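Local coordinates for protein oxygenase-reductase (Streptomyces fradiae, PDB 4OSP) that probably reduces the C-6 ketone of angucyclinones with NADPH, as the C-terminal short-chain dehydrogenase/reductase domain of a longer oxygenase-reductase, at residues T22-G27 and A31-L36; A235-F240 and S252-S257. All blocks are in the same frame, centred on the assembly; numbering follows the deposited sequence.

Both contacts lie in one Rossmann-type domain and come in series along the chain, contact 1 near its start and contact 2 near its end, with centres about 14 Å apart. Contact 1 joins the loop after strand 18-21 to helix 27-38; contact 2 packs helix 231-242 on strand 253-256, which belongs to the same parallel sheet. The two helices touch each other: Arg-35 NH1 forms a salt bridge with Asp-236 OD1 at 2.8 Å, and Thr-32 CG2 packs on Val-238 CG1. The cofactor-binding start of the domain is thereby tied to the C-terminal part, which also meets a second subunit.

Contact 1: residues T22-G27 and A31-L36; sequences TGSSRG and ATAIRL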
# COMPACT_ATOMS: atom_id res chain seq x y z
N THR B 22 11.23 -22.02 -11.35
CA THR B 22 12.21 -22.53 -10.38
C THR B 22 11.50 -23.25 -9.25
O THR B 22 10.35 -22.94 -8.95
CB THR B 22 13.15 -21.44 -9.82
OG1 THR B 22 12.39 -20.43 -9.14
CG2 THR B 22 13.97 -20.81 -10.93
N GLY B 23 12.18 -24.22 -8.64
CA GLY B 23 11.61 -25.02 -7.54
C GLY B 23 10.30 -25.65 -7.97
O GLY B 23 9.28 -25.50 -7.32
N SER B 24 10.36 -26.37 -9.07
CA SER B 24 9.20 -26.69 -9.87
C SER B 24 8.77 -28.17 -9.75
O SER B 24 7.92 -28.65 -10.53
CB SER B 24 9.55 -26.37 -11.32
OG SER B 24 8.39 -26.16 -12.07
N SER B 25 9.35 -28.88 -8.80
CA SER B 25 9.09 -30.31 -8.69
C SER B 25 7.96 -30.62 -7.70
O SER B 25 7.46 -31.75 -7.65
CB SER B 25 10.38 -31.06 -8.31
OG SER B 25 10.83 -30.70 -7.01
N ARG B 26 7.53 -29.60 -6.94
CA ARG B 26 6.60 -29.75 -5.81
C ARG B 26 5.67 -28.54 -5.69
O ARG B 26 6.04 -27.42 -6.08
CB ARG B 26 7.40 -29.87 -4.50
CG ARG B 26 8.08 -31.20 -4.27
CD ARG B 26 7.15 -32.21 -3.60
NE ARG B 26 7.77 -33.53 -3.49
CZ ARG B 26 7.68 -34.49 -4.42
NH1 ARG B 26 6.99 -34.28 -5.54
NH2 ARG B 26 8.29 -35.65 -4.22
N GLY B 27 4.48 -28.77 -5.13
CA GLY B 27 3.60 -27.69 -4.63
C GLY B 27 3.23 -26.63 -5.65
O GLY B 27 2.90 -26.95 -6.80
N ALA B 31 2.44 -27.03 -9.83
CA ALA B 31 1.15 -26.70 -10.46
C ALA B 31 1.29 -25.58 -11.49
O ALA B 31 0.59 -25.58 -12.53
CB ALA B 31 0.13 -26.33 -9.40
N THR B 32 2.18 -24.63 -11.21
CA THR B 32 2.46 -23.54 -12.14
C THR B 32 3.03 -24.08 -13.44
O THR B 32 2.54 -23.74 -14.54
CB THR B 32 3.42 -22.50 -11.54
OG1 THR B 32 2.82 -21.93 -10.36
CG2 THR B 32 3.70 -21.39 -12.55
N ALA B 33 4.05 -24.94 -13.32
CA ALA B 33 4.64 -25.59 -14.49
C ALA B 33 3.57 -26.34 -15.29
O ALA B 33 3.50 -26.23 -16.53
CB ALA B 33 5.79 -26.51 -14.09
N ILE B 34 2.71 -27.06 -14.59
CA ILE B 34 1.61 -27.80 -15.23
C ILE B 34 0.63 -26.88 -15.99
O ILE B 34 0.28 -27.15 -17.15
CB ILE B 34 0.88 -28.72 -14.22
CG1 ILE B 34 1.79 -29.90 -13.84
CG2 ILE B 34 -0.46 -29.20 -14.77
CD1 ILE B 34 1.35 -30.67 -12.60
N ARG B 35 0.20 -25.79 -15.35
CA ARG B 35 -0.78 -24.90 -15.99
C ARG B 35 -0.20 -24.19 -17.23
O ARG B 35 -0.88 -24.06 -18.25
CB ARG B 35 -1.38 -23.90 -14.98
CG ARG B 35 -2.40 -22.93 -15.59
CD ARG B 35 -3.63 -23.65 -16.12
NE ARG B 35 -4.43 -22.84 -17.05
CZ ARG B 35 -5.53 -22.18 -16.70
NH1 ARG B 35 -5.97 -22.21 -15.44
NH2 ARG B 35 -6.21 -21.48 -17.60
N LEU B 36 1.05 -23.73 -17.13
CA LEU B 36 1.74 -23.13 -18.27
C LEU B 36 1.82 -24.08 -19.46
O LEU B 36 1.45 -23.71 -20.58
CB LEU B 36 3.13 -22.63 -17.86
CG LEU B 36 3.17 -21.47 -16.86
CD1 LEU B 36 4.60 -21.13 -16.46
CD2 LEU B 36 2.43 -20.24 -17.37
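Ser-24 lays its hydroxyl over the methyl group of Ala-33, with OG 3.3 Å from CB, a close approach of a polar atom to an apolar one. The serine torsion accounts for it: OG stands opposite the backbone N (chi1 -158°) and beside the carbonyl carbon, which carries it to the helix. Ala-33 in turn directs its CB at the loop, and a single methyl lets loop and helix come near, the CA atoms of Ser-24 and Ala-33 lying 6.6 Å apart. Strand 42-47 backs this pair, with Val-45 against Ser-24 and Val-43 against Ala-33.

The loop carries the sequence Thr-Gly-Ser-Ser-Arg-Gly, the start of the glycine-rich TGxxxGxG motif of short-chain dehydrogenases/reductases. It joins strand 18-21 to helix 27-38 in the first beta-alpha-beta unit of the Rossmann fold, the turn that lines the cofactor site in this family; Gly-23, Ser-25, Arg-26 and Ile-28 are NADP(+)-binding residues.

At the loop's far end the helix takes over through the backbone. The amide of Ala-31 gives its hydrogen to the carbonyl of Gly-27, N to O 3.1 Å, in a nearly straight bond (168° at the hydrogen) that meets the oxygen almost head-on, with a C=O...N angle of 165°. This four-residue step is the alpha-helical pattern, repeated within 31-36 where Arg-35 N bonds to Ala-31 O. The same Gly-27 oxygen has the Ala-31 methyl alongside, with CB at 3.8 Å. Gly-23 and Gly-27 both have positive phi, a backbone shape that glycine adopts readily. Ala-31 also packs against Val-231 and Ala-235 of helix 231-242, while Thr-22 OG1 is hydrogen-bonded to the backbone N of Asn-107, another NADP(+)-binding residue.

Contact 2: residues A235-F240 and S252-S257; sequences ADVVAF and SYLDAS
Val-237 straddles two residues of the strand, giving one methyl to each. CG1 reaches Leu-254 CD2 at 3.7 Å and also lies 4.1 Å from Leu-254 CB, while CG2 meets the methyl of Ala-256, 4.0 Å from its CB. The fork is set by the valine torsion: with CG1 opposite the backbone N (chi1 173°), CG2 falls opposite the carbonyl carbon, and the two branches spread along the strand. Leu-254 answers by placing CG opposite its own carbonyl carbon (chi1 -82°), and its side chain meets the valine at a slant, touching it through CD2 and CB.

Asp-255, the centre of an inverse gamma turn, directs its CB away from the helix while Leu-254 and Ala-256 direct theirs toward it. Helix 231-242 thus covers strand 253-256, which pairs in parallel with strand 194-204 of the Rossmann sheet. Ile-249 of a second subunit packs on both Val-237 and Leu-254, and Phe-240 stacks on its counterpart there. All three touching residues are buried and no hydrogen bond spans the two segments, which implies that helix and strand are held here by van der Waals contact of aliphatic groups and, probably, by the exclusion of water.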
# COMPACT_ATOMS: atom_id res chain seq x y z
N ALA B 235 -1.41 -21.20 -9.14
CA ALA B 235 -0.89 -21.51 -10.46
C ALA B 235 -1.70 -20.79 -11.55
O ALA B 235 -1.14 -20.35 -12.54
CB ALA B 235 -0.91 -23.02 -10.68
N ASP B 236 -3.00 -20.66 -11.33
CA ASP B 236 -3.89 -20.08 -12.33
C ASP B 236 -3.75 -18.57 -12.46
O ASP B 236 -4.08 -17.99 -13.50
CB ASP B 236 -5.34 -20.46 -12.02
CG ASP B 236 -5.63 -21.94 -12.28
OD1 ASP B 236 -4.80 -22.62 -12.93
OD2 ASP B 236 -6.68 -22.44 -11.84
N VAL B 237 -3.25 -17.93 -11.42
CA VAL B 237 -2.99 -16.50 -11.45
C VAL B 237 -1.70 -16.25 -12.22
O VAL B 237 -1.65 -15.38 -13.08
CB VAL B 237 -2.91 -15.91 -10.03
CG1 VAL B 237 -2.47 -14.46 -10.08
CG2 VAL B 237 -4.26 -16.03 -9.34
N VAL B 238 -0.67 -17.04 -11.91
CA VAL B 238 0.60 -16.98 -12.64
C VAL B 238 0.38 -17.12 -14.15
O VAL B 238 0.95 -16.37 -14.93
CB VAL B 238 1.59 -18.07 -12.17
CG1 VAL B 238 2.88 -17.99 -12.99
CG2 VAL B 238 1.88 -17.93 -10.68
N ALA B 239 -0.47 -18.07 -14.54
CA ALA B 239 -0.74 -18.32 -15.95
C ALA B 239 -1.36 -17.10 -16.63
O ALA B 239 -1.01 -16.77 -17.75
CB ALA B 239 -1.64 -19.53 -16.11
N PHE B 240 -2.29 -16.45 -15.93
CA PHE B 240 -2.85 -15.20 -16.41
C PHE B 240 -1.77 -14.13 -16.62
O PHE B 240 -1.70 -13.52 -17.69
CB PHE B 240 -3.91 -14.69 -15.44
CG PHE B 240 -4.27 -13.25 -15.66
CD1 PHE B 240 -4.94 -12.85 -16.83
CD2 PHE B 240 -3.91 -12.28 -14.73
CE1 PHE B 240 -5.24 -11.52 -17.04
CE2 PHE B 240 -4.22 -10.95 -14.94
CZ PHE B 240 -4.89 -10.57 -16.09
N SER B 252 3.26 -4.74 -10.20
CA SER B 252 2.23 -4.89 -9.18
C SER B 252 2.31 -6.21 -8.44
O SER B 252 3.14 -7.07 -8.76
CB SER B 252 0.84 -4.70 -9.80
OG SER B 252 0.48 -5.82 -10.57
N TYR B 253 1.46 -6.35 -7.42
CA TYR B 253 1.43 -7.49 -6.54
C TYR B 253 0.02 -8.09 -6.60
O TYR B 253 -0.96 -7.42 -6.31
CB TYR B 253 1.80 -7.04 -5.11
CG TYR B 253 1.71 -8.11 -4.02
CD1 TYR B 253 0.49 -8.39 -3.41
CD2 TYR B 253 2.86 -8.81 -3.58
CE1 TYR B 253 0.39 -9.35 -2.41
CE2 TYR B 253 2.76 -9.78 -2.59
CZ TYR B 253 1.52 -10.05 -2.01
OH TYR B 253 1.40 -10.99 -1.01
N LEU B 254 -0.09 -9.34 -7.03
CA LEU B 254 -1.38 -10.02 -7.07
C LEU B 254 -1.63 -10.84 -5.80
O LEU B 254 -0.79 -11.63 -5.37
CB LEU B 254 -1.53 -10.88 -8.32
CG LEU B 254 -1.96 -10.03 -9.52
CD1 LEU B 254 -0.74 -9.49 -10.25
CD2 LEU B 254 -2.88 -10.77 -10.46
N ASP B 255 -2.80 -10.63 -5.21
CA ASP B 255 -3.11 -11.21 -3.92
C ASP B 255 -3.87 -12.52 -4.11
O ASP B 255 -5.10 -12.57 -4.03
CB ASP B 255 -3.92 -10.21 -3.09
CG ASP B 255 -4.35 -10.76 -1.75
OD1 ASP B 255 -3.80 -11.79 -1.29
OD2 ASP B 255 -5.25 -10.15 -1.14
N ALA B 256 -3.10 -13.58 -4.37
CA ALA B 256 -3.67 -14.92 -4.60
C ALA B 256 -3.72 -15.73 -3.30
O ALA B 256 -3.10 -16.79 -3.19
CB ALA B 256 -2.87 -15.66 -5.66
N SER B 257 -4.47 -15.22 -2.33
CA SER B 257 -4.51 -15.82 -0.99
C SER B 257 -5.94 -16.07 -0.49
O SER B 257 -6.14 -16.36 0.69
CB SER B 257 -3.80 -14.90 0.00
OG SER B 257 -4.54 -13.71 0.21